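Local coordinates for protein geranyltranstransferase (Enterococcus faecalis, PDB 3P8L) that probably makes (2E,6E)-farnesyl diphosphate by magnesium-dependent condensation of isopentenyl diphosphate with geranyl diphosphate, at residues A128-L131 with L132-Q136; E141-L144 with L145-Q148; L20-K23 with V24-F28; E36-K39 with E40-Y44. All coordinates share one frame; numbering follows the deposited sequence. Where two conformers were deposited one is given.

In the fold
Each of the four is a local contact on one helix of a mainly helical polyprenyl synthase, contact 1 running on into the turn after its helix; along the chain they run contact 3, contact 4, contact 1, contact 2. Contact 3 is on helix 13-31 and contact 4 on the next helix, 36-47; their centres lie about 14 Å apart and they touch. Contact 1 closes helix 114-133, which is followed by helix 139-153 with contact 2; these centres are about 10 Å apart, and K142 joins the two. Contact 3 also packs on contact 1, about 12 Å between centres, whereas contacts 2 and 4, about 28 Å apart, do not meet. Contacts 1, 2 and 4 reach the second subunit, so this part of the bundle helps build the dimer.

Contact 1: A128-L131 with L132-Q136; sequences AFQL and LSLSQ
S133 turns its hydroxyl back over its own helix by a chi1 of 83°, which sets OG between the backbone N and the carbonyl carbon and 2.7 Å from Q130 O. That carbonyl, one turn earlier, also takes L134 N at 3.0 Å, and so it is gripped twice: the hydroxyl comes in from the side, at a C=O...OG angle of 122°, while the amide approaches more nearly end-on. Q130 holds its CG opposite its own N (chi1 -171°) and runs out extended, alongside L134; Q130 CG rests 3.8 Å from L134 CD1, the two side chains pointing the same way. Q130 NE2 is hydrogen-bonded to OE1 of Q156 of the second subunit.

Upstream, the regular helix pattern holds, with S133 N 3.0 Å from F129 O. L134 N makes a weak bond to L131 O at 3.1 Å, and S135 N, though near L131 O, has a poor angle for a bond. S135 does what S133 did, its OG donating to L132 O at 2.7 Å. Meanwhile the F129 ring meets that of F129 of the second subunit, the two planes nearly parallel. Serine hydroxyls fold onto carbonyls three residues back, and K142 NZ of the following helix binds the carbonyls of S133 and S135, at the C-terminal end of helix 114-133 and the turn after it, set at the dimer interface of this polyprenyl synthase.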
loop_
_atom_site.group_PDB
_atom_site.type_symbol
_atom_site.label_atom_id
_atom_site.label_comp_id
_atom_site.label_asym_id
_atom_site.label_seq_id
_atom_site.Cartn_x
_atom_site.Cartn_y
_atom_site.Cartn_z
ATOM N N ALA A 128 0.940 0.865 6.392
ATOM C CA ALA A 128 0.813 -0.522 6.836
ATOM C C ALA A 128 2.012 -1.377 6.380
ATOM O O ALA A 128 2.588 -2.137 7.181
ATOM C CB ALA A 128 -0.460 -1.089 6.312
ATOM N N PHE A 129 2.388 -1.229 5.106
ATOM C CA PHE A 129 3.562 -1.901 4.556
ATOM C C PHE A 129 4.841 -1.335 5.143
ATOM O O PHE A 129 5.756 -2.098 5.429
ATOM C CB PHE A 129 3.557 -1.923 3.015
ATOM C CG PHE A 129 2.526 -2.871 2.465
ATOM C CD1 PHE A 129 2.747 -4.246 2.478
ATOM C CD2 PHE A 129 1.303 -2.408 2.044
ATOM C CE1 PHE A 129 1.789 -5.127 2.026
ATOM C CE2 PHE A 129 0.326 -3.285 1.584
ATOM C CZ PHE A 129 0.565 -4.639 1.581
ATOM N N GLN A 130 4.901 -0.025 5.379
ATOM C CA GLN A 130 6.111 0.519 6.003
ATOM C C GLN A 130 6.356 -0.034 7.414
ATOM O O GLN A 130 7.466 -0.503 7.719
ATOM C CB GLN A 130 6.129 2.048 6.028
ATOM C CG GLN A 130 7.486 2.600 6.465
ATOM C CD GLN A 130 7.608 4.111 6.350
ATOM O OE1 GLN A 130 6.615 4.831 6.267
ATOM N NE2 GLN A 130 8.838 4.597 6.356
ATOM N N LEU A 131 5.323 0.019 8.257
ATOM C CA LEU A 131 5.405 -0.533 9.605
ATOM C C LEU A 131 5.859 -2.001 9.607
ATOM O O LEU A 131 6.816 -2.348 10.309
ATOM C CB LEU A 131 4.085 -0.354 10.380
ATOM C CG LEU A 131 4.076 -1.018 11.778
ATOM C CD1 LEU A 131 5.154 -0.437 12.720
ATOM C CD2 LEU A 131 2.687 -0.953 12.421
ATOM N N LEU A 132 5.196 -2.836 8.816
ATOM C CA LEU A 132 5.563 -4.239 8.664
ATOM C C LEU A 132 7.029 -4.463 8.205
ATOM O O LEU A 132 7.732 -5.336 8.749
ATOM C CB LEU A 132 4.564 -4.953 7.750
ATOM C CG LEU A 132 4.488 -6.482 7.763
ATOM C CD1 LEU A 132 4.326 -7.031 9.199
ATOM C CD2 LEU A 132 3.322 -6.955 6.902
ATOM N N SER A 133 7.487 -3.640 7.260
ATOM C CA SER A 133 8.882 -3.647 6.769
ATOM C C SER A 133 9.916 -3.259 7.835
ATOM O O SER A 133 11.063 -3.756 7.821
ATOM C CB SER A 133 9.023 -2.742 5.533
ATOM O OG SER A 133 9.182 -1.390 5.901
ATOM N N LEU A 134 9.500 -2.393 8.759
ATOM C CA LEU A 134 10.341 -1.947 9.861
ATOM C C LEU A 134 10.104 -2.702 11.186
ATOM O O LEU A 134 10.665 -2.330 12.209
ATOM C CB LEU A 134 10.134 -0.445 10.090
ATOM C CG LEU A 134 10.672 0.484 8.998
ATOM C CD1 LEU A 134 10.028 1.847 9.118
ATOM C CD2 LEU A 134 12.215 0.589 9.044
ATOM N N SER A 135 9.252 -3.726 11.167
ATOM C CA SER A 135 8.858 -4.426 12.393
ATOM C C SER A 135 9.946 -5.342 12.967
ATOM O O SER A 135 10.955 -5.610 12.322
ATOM C CB SER A 135 7.569 -5.224 12.166
ATOM O OG SER A 135 7.781 -6.312 11.290
ATOM N N GLN A 136 9.716 -5.838 14.177
ATOM C CA GLN A 136 10.671 -6.703 14.870
ATOM C C GLN A 136 10.734 -8.143 14.340
ATOM O O GLN A 136 11.377 -8.987 14.948
ATOM C CB GLN A 136 10.329 -6.734 16.361
ATOM C CG GLN A 136 11.501 -6.466 17.263
ATOM C CD GLN A 136 11.597 -5.017 17.631
ATOM O OE1 GLN A 136 11.252 -4.629 18.747
ATOM N NE2 GLN A 136 12.059 -4.194 16.695
#

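Contact 2: E141-L144 with L145-Q148; sequences EKVL and LMQQ
The amide of Q147 lies with one face over the turn before it: V143 CG1 stands above that face, 3.6 Å from NE2, and V143 O lies over the same face, 3.6 Å from Q147 CD. L144 CD1 meets the group at its oxygen end, 4.1 Å from Q147 OE1, the L144 and Q147 side chains crossing at about a right angle. At the nitrogen end, Q147 NE2 is hydrogen-bonded to S133 O of the second subunit, which fixes how the amide is turned. Q148 bends at chi2 (-63°); its CG runs beside L144 CD1 at 4.1 Å, and its side chain packs on F192 and I195.

All of this is carried by plain alpha-helix, with Q147 N bonded to V143 O at 3.0 Å and Q148 N to L144 O at 2.9 Å. Helix 139-153 sits in the alpha-helical bundle of the polyprenyl synthase fold, between helix 175-200 and the second subunit. V143 and M146 turn to that subunit, where V143 packs on K142 of the second subunit and M146 on its own counterpart. L144 and L145 lean on V199 of helix 175-200.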
loop_
_atom_site.group_PDB
_atom_site.type_symbol
_atom_site.label_atom_id
_atom_site.label_comp_id
_atom_site.label_asym_id
_atom_site.label_seq_id
_atom_site.Cartn_x
_atom_site.Cartn_y
_atom_site.Cartn_z
ATOM N N GLU A 141 10.137 -14.311 7.863
ATOM C CA GLU A 141 8.776 -14.136 8.373
ATOM C C GLU A 141 8.218 -12.808 7.876
ATOM O O GLU A 141 7.044 -12.714 7.517
ATOM C CB GLU A 141 8.774 -14.115 9.900
ATOM C CG GLU A 141 8.803 -15.470 10.547
ATOM C CD GLU A 141 8.698 -15.379 12.061
ATOM O OE1 GLU A 141 8.170 -16.340 12.659
ATOM O OE2 GLU A 141 9.131 -14.354 12.649
ATOM N N LYS A 142 9.085 -11.800 7.887
ATOM C CA LYS A 142 8.777 -10.462 7.417
ATOM C C LYS A 142 8.310 -10.524 5.980
ATOM O O LYS A 142 7.229 -10.033 5.673
ATOM C CB LYS A 142 9.996 -9.552 7.557
ATOM C CG LYS A 142 9.709 -8.083 7.294
ATOM C CD LYS A 142 10.874 -7.197 7.705
ATOM C CE LYS A 142 10.847 -6.948 9.189
ATOM N NZ LYS A 142 11.801 -5.843 9.570
ATOM N N VAL A 143 9.088 -11.193 5.127
ATOM C CA VAL A 143 8.774 -11.307 3.709
ATOM C C VAL A 143 7.497 -12.096 3.463
ATOM O O VAL A 143 6.673 -11.692 2.645
ATOM C CB VAL A 143 9.985 -11.873 2.892
ATOM C CG1 VAL A 143 9.576 -12.390 1.500
ATOM C CG2 VAL A 143 11.040 -10.822 2.744
ATOM N N LEU A 144 7.313 -13.192 4.205
ATOM C CA LEU A 144 6.093 -13.990 4.115
ATOM C C LEU A 144 4.853 -13.157 4.468
ATOM O O LEU A 144 3.840 -13.222 3.785
ATOM C CB LEU A 144 6.179 -15.224 5.039
ATOM C CG LEU A 144 4.947 -16.132 5.127
ATOM C CD1 LEU A 144 4.559 -16.693 3.761
ATOM C CD2 LEU A 144 5.191 -17.258 6.128
ATOM N N LEU A 145 4.942 -12.395 5.542
ATOM C CA LEU A 145 3.774 -11.655 6.019
ATOM C C LEU A 145 3.464 -10.448 5.112
ATOM O O LEU A 145 2.302 -10.081 4.969
ATOM C CB LEU A 145 3.936 -11.264 7.493
ATOM C CG LEU A 145 3.804 -12.430 8.495
ATOM C CD1 LEU A 145 3.679 -11.912 9.901
ATOM C CD2 LEU A 145 2.633 -13.327 8.196
ATOM N N MET A 146 4.493 -9.890 4.467
ATOM C CA MET A 146 4.308 -8.799 3.502
ATOM C C MET A 146 3.636 -9.346 2.244
ATOM O O MET A 146 2.707 -8.734 1.710
ATOM C CB MET A 146 5.638 -8.089 3.185
ATOM C CG MET A 146 6.118 -7.124 4.294
ATOM S SD MET A 146 7.647 -6.194 3.961
ATOM C CE MET A 146 8.795 -7.489 3.527
ATOM N N GLN A 147 4.095 -10.518 1.797
ATOM C CA GLN A 147 3.471 -11.247 0.691
ATOM C C GLN A 147 2.004 -11.518 0.964
ATOM O O GLN A 147 1.130 -11.282 0.105
ATOM C CB GLN A 147 4.185 -12.597 0.442
ATOM C CG GLN A 147 5.529 -12.491 -0.270
ATOM C CD GLN A 147 6.336 -13.798 -0.238
ATOM O OE1 GLN A 147 5.956 -14.766 0.423
ATOM N NE2 GLN A 147 7.453 -13.818 -0.961
ATOM N N GLN A 148 1.728 -12.008 2.165
ATOM C CA GLN A 148 0.384 -12.409 2.545
ATOM C C GLN A 148 -0.540 -11.185 2.745
ATOM O O GLN A 148 -1.716 -11.214 2.364
ATOM C CB GLN A 148 0.426 -13.290 3.797
ATOM C CG GLN A 148 0.958 -14.733 3.544
ATOM C CD GLN A 148 0.090 -15.527 2.597
ATOM O OE1 GLN A 148 -1.119 -15.637 2.789
ATOM N NE2 GLN A 148 0.703 -16.093 1.559
#

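Contact 3: L20-K23 with V24-F28; sequences LVEK and VMVDF
One charged pair holds the outer side of this turn: K23 NZ donates to D27 OD2 at 2.8 Å, meeting it on the syn side, toward the other carboxylate oxygen. D27 OD1 stays at 3.9 Å from K23 NZ, so the bridge is one-pronged. The lysine chain leaves with CG anti to its backbone N (chi1 -168°), runs extended through three bonds and bends only at chi4, which brings the ammonium across to the carboxylate, the two chains crossing at a slant. On the way K23 CG passes 3.6 Å from D27 OD2. The carboxylate of E22 has its partner elsewhere, a salt bridge to R52.

Among the backbone bonds, each between residues four apart, V26 N reaches E22 O at 2.8 Å and D27 N reaches K23 O at 2.9 Å. V24 sets CG2 beside its own N, where the methyl rests on the L20 carbonyl, 3.4 Å from L20 O.

Apolar touching is lighter. E22 CG lies 4.1 Å from V26 CG2, the side chains running the same way. The buried side faces other helices, M25 packing on M82 and V21 on L59. F28 stacks on Y32, in the loop after the helix.

A lysine and an aspartate four residues apart on the outer side, with hydrophobic residues turned inward, are the marks of an amphipathic helix, here helix 13-31 of the polyprenyl synthase bundle, packed on helices 71-92, 53-64 and 36-47.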
loop_
_atom_site.group_PDB
_atom_site.type_symbol
_atom_site.label_atom_id
_atom_site.label_comp_id
_atom_site.label_asym_id
_atom_site.label_seq_id
_atom_site.Cartn_x
_atom_site.Cartn_y
_atom_site.Cartn_z
ATOM N N LEU A 20 -2.427 -1.503 23.165
ATOM C CA LEU A 20 -1.043 -1.532 22.711
ATOM C C LEU A 20 -0.983 -1.523 21.177
ATOM O O LEU A 20 -0.025 -1.019 20.589
ATOM C CB LEU A 20 -0.314 -2.767 23.269
ATOM C CG LEU A 20 -0.465 -2.946 24.791
ATOM C CD1 LEU A 20 0.245 -4.175 25.290
ATOM C CD2 LEU A 20 0.117 -1.763 25.453
ATOM N N VAL A 21 -1.999 -2.097 20.536
ATOM C CA VAL A 21 -2.085 -2.046 19.085
ATOM C C VAL A 21 -2.352 -0.594 18.663
ATOM O O VAL A 21 -1.669 -0.072 17.771
ATOM C CB VAL A 21 -3.158 -2.995 18.542
ATOM C CG1 VAL A 21 -3.182 -2.969 17.010
ATOM C CG2 VAL A 21 -2.895 -4.427 19.037
ATOM N N GLU A 22 -3.314 0.058 19.329
ATOM C CA GLU A 22 -3.600 1.468 19.049
ATOM C C GLU A 22 -2.343 2.331 19.261
ATOM O O GLU A 22 -2.017 3.175 18.430
ATOM C CB GLU A 22 -4.778 1.977 19.893
ATOM C CG GLU A 22 -5.065 3.455 19.690
ATOM C CD GLU A 22 -6.494 3.853 20.004
ATOM O OE1 GLU A 22 -6.669 4.788 20.813
ATOM O OE2 GLU A 22 -7.431 3.251 19.432
ATOM N N LYS A 23 -1.619 2.085 20.345
ATOM C CA LYS A 23 -0.364 2.806 20.610
ATOM C C LYS A 23 0.674 2.659 19.476
ATOM O O LYS A 23 1.244 3.651 19.032
ATOM C CB LYS A 23 0.240 2.381 21.964
ATOM C CG LYS A 23 1.379 3.275 22.435
ATOM C CD LYS A 23 2.149 2.660 23.598
ATOM C CE LYS A 23 3.002 3.703 24.309
ATOM N NZ LYS A 23 3.905 4.464 23.387
ATOM N N VAL A 24 0.911 1.433 19.001
ATOM C CA VAL A 24 1.820 1.227 17.857
ATOM C C VAL A 24 1.372 2.057 16.631
ATOM O O VAL A 24 2.182 2.761 16.015
ATOM C CB VAL A 24 2.001 -0.273 17.522
ATOM C CG1 VAL A 24 2.747 -0.463 16.190
ATOM C CG2 VAL A 24 2.779 -0.988 18.681
ATOM N N MET A 25 0.071 2.015 16.343
ATOM C CA MET A 25 -0.516 2.707 15.188
ATOM C C MET A 25 -0.308 4.207 15.327
ATOM O O MET A 25 0.246 4.848 14.428
ATOM C CB MET A 25 -2.014 2.424 15.078
ATOM C CG MET A 25 -2.388 1.030 14.611
ATOM S SD MET A 25 -4.176 0.799 14.550
ATOM C CE MET A 25 -4.505 1.602 13.056
ATOM N N VAL A 26 -0.711 4.745 16.480
ATOM C CA VAL A 26 -0.660 6.182 16.733
ATOM C C VAL A 26 0.788 6.701 16.715
ATOM O O VAL A 26 1.075 7.720 16.060
ATOM C CB VAL A 26 -1.432 6.549 18.043
ATOM C CG1 VAL A 26 -1.044 7.914 18.579
ATOM C CG2 VAL A 26 -2.943 6.443 17.824
ATOM N N ASP A 27 1.687 5.992 17.406
ATOM C CA ASP A 27 3.099 6.374 17.446
ATOM C C ASP A 27 3.680 6.323 16.057
ATOM O O ASP A 27 4.423 7.213 15.706
ATOM C CB ASP A 27 3.959 5.449 18.325
ATOM C CG ASP A 27 3.648 5.581 19.815
ATOM O OD1 ASP A 27 2.930 6.503 20.206
ATOM O OD2 ASP A 27 4.116 4.744 20.607
ATOM N N PHE A 28 3.352 5.272 15.290
ATOM C CA PHE A 28 3.878 5.135 13.940
ATOM C C PHE A 28 3.437 6.279 13.039
ATOM O O PHE A 28 4.262 6.817 12.306
ATOM C CB PHE A 28 3.548 3.782 13.274
ATOM C CG PHE A 28 4.268 3.586 11.991
ATOM C CD1 PHE A 28 3.624 3.783 10.770
ATOM C CD2 PHE A 28 5.617 3.278 11.993
ATOM C CE1 PHE A 28 4.311 3.649 9.582
ATOM C CE2 PHE A 28 6.320 3.134 10.797
ATOM C CZ PHE A 28 5.661 3.323 9.592
#

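Contact 4: E36-K39 with E40-Y44; sequences ERLK and EAMLY
L38 and M42 make the apolar core of this turn, M42 CE lying 3.7 Å from L38 CG as the side chains pass at a slant. A bend at chi3 (-58°) folds the methionine tip back, and M42 N is itself bonded to L38 O at 3.0 Å. Next to it K39 and L43 run together, K39 CG 4.1 Å from L43 CD1.

On the outer side the polar groups are linked. K39 NZ forms a salt bridge to E36 OE1 at 3.1 Å, 26° out of the carboxylate plane, with a weak bond to E36 OE2. A water lies 2.7 Å from E36 OE1 and 2.6 Å from E40 OE2; it stands between two carboxylates whose oxygens E36 OE1 and E40 OE2 are 5.0 Å apart, which probably eases their repulsion. K39 NZ also has a weak bond to A30 O.

Further out, at the start of the helix N35 OD1 accepts from L38 N, while R37 reaches F112 O and T116, and Y44 OH bonds to P106 O of the short strand 105-106. Helix 36-47 lies with L38 and M42 on helix 114-133, L43 on V26 and I29 of helix 13-31, and A41 on helix 108-112; L38 and M42 also pack on N155 of the second subunit.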
loop_
_atom_site.group_PDB
_atom_site.type_symbol
_atom_site.label_atom_id
_atom_site.label_comp_id
_atom_site.label_asym_id
_atom_site.label_seq_id
_atom_site.Cartn_x
_atom_site.Cartn_y
_atom_site.Cartn_z
ATOM N N GLU A 36 1.713 17.632 8.710
ATOM C CA GLU A 36 0.863 17.670 9.915
ATOM C C GLU A 36 -0.618 17.434 9.638
ATOM O O GLU A 36 -1.274 16.743 10.395
ATOM C CB GLU A 36 1.050 18.979 10.709
ATOM C CG GLU A 36 2.464 19.180 11.263
ATOM C CD GLU A 36 2.910 18.056 12.212
ATOM O OE1 GLU A 36 2.069 17.443 12.901
ATOM O OE2 GLU A 36 4.124 17.786 12.280
ATOM N N ARG A 37 -1.136 17.992 8.549
ATOM C CA ARG A 37 -2.551 17.817 8.210
ATOM C C ARG A 37 -2.886 16.376 7.827
ATOM O O ARG A 37 -3.915 15.843 8.268
ATOM C CB ARG A 37 -2.967 18.747 7.071
ATOM C CG ARG A 37 -4.379 18.432 6.543
ATOM C CD ARG A 37 -4.750 19.337 5.403
ATOM N NE ARG A 37 -6.142 19.181 4.997
ATOM C CZ ARG A 37 -7.145 19.882 5.541
ATOM N NH1 ARG A 37 -6.892 20.753 6.504
ATOM N NH2 ARG A 37 -8.395 19.721 5.135
ATOM N N LEU A 38 -2.022 15.772 7.002
ATOM C CA LEU A 38 -2.141 14.367 6.630
ATOM C C LEU A 38 -2.133 13.481 7.877
ATOM O O LEU A 38 -3.008 12.629 8.043
ATOM C CB LEU A 38 -1.022 13.963 5.664
ATOM C CG LEU A 38 -1.124 12.506 5.203
ATOM C CD1 LEU A 38 -2.316 12.310 4.237
ATOM C CD2 LEU A 38 0.209 12.002 4.607
ATOM N N LYS A 39 -1.147 13.716 8.746
ATOM C CA LYS A 39 -1.038 13.073 10.057
ATOM C C LYS A 39 -2.330 13.164 10.885
ATOM O O LYS A 39 -2.853 12.160 11.360
ATOM C CB LYS A 39 0.130 13.685 10.825
ATOM C CG LYS A 39 0.353 13.117 12.222
ATOM C CD LYS A 39 1.314 13.991 13.042
ATOM C CE LYS A 39 2.720 14.001 12.425
ATOM N NZ LYS A 39 3.677 14.815 13.237
ATOM N N GLU A 40 -2.879 14.367 11.011
ATOM C CA GLU A 40 -4.117 14.558 11.788
ATOM C C GLU A 40 -5.331 13.869 11.190
ATOM O O GLU A 40 -6.197 13.375 11.905
ATOM C CB GLU A 40 -4.426 16.047 11.941
ATOM C CG GLU A 40 -3.618 16.700 13.028
ATOM C CD GLU A 40 -3.726 18.211 12.970
ATOM O OE1 GLU A 40 -4.862 18.695 12.779
ATOM O OE2 GLU A 40 -2.689 18.905 13.088
ATOM N N ALA A 41 -5.382 13.829 9.873
ATOM C CA ALA A 41 -6.505 13.200 9.206
ATOM C C ALA A 41 -6.463 11.673 9.375
ATOM O O ALA A 41 -7.498 11.035 9.639
ATOM C CB ALA A 41 -6.525 13.602 7.754
ATOM N N MET A 42 -5.260 11.107 9.294
ATOM C CA MET A 42 -5.072 9.673 9.553
ATOM C C MET A 42 -5.390 9.351 11.012
ATOM O O MET A 42 -6.103 8.390 11.292
ATOM C CB MET A 42 -3.650 9.218 9.147
ATOM C CG MET A 42 -3.416 9.252 7.628
ATOM S SD MET A 42 -1.825 8.729 6.901
ATOM C CE MET A 42 -0.770 9.866 7.759
ATOM N N LEU A 43 -4.866 10.154 11.941
ATOM C CA LEU A 43 -5.141 9.950 13.368
ATOM C C LEU A 43 -6.628 10.115 13.674
ATOM O O LEU A 43 -7.162 9.433 14.534
ATOM C CB LEU A 43 -4.327 10.909 14.245
ATOM C CG LEU A 43 -2.815 10.734 14.423
ATOM C CD1 LEU A 43 -2.212 11.898 15.237
ATOM C CD2 LEU A 43 -2.481 9.402 15.102
ATOM N N TYR A 44 -7.310 11.019 12.969
ATOM C CA TYR A 44 -8.745 11.161 13.183
ATOM C C TYR A 44 -9.466 9.822 12.991
ATOM O O TYR A 44 -10.229 9.386 13.867
ATOM C CB TYR A 44 -9.358 12.220 12.260
ATOM C CG TYR A 44 -10.869 12.256 12.353
ATOM C CD1 TYR A 44 -11.497 12.889 13.427
ATOM C CD2 TYR A 44 -11.662 11.692 11.362
ATOM C CE1 TYR A 44 -12.892 12.940 13.526
ATOM C CE2 TYR A 44 -13.065 11.709 11.455
ATOM C CZ TYR A 44 -13.665 12.342 12.556
ATOM O OH TYR A 44 -15.034 12.399 12.679
HETATM O O HOH W 1 -0.520 17.643 13.663
#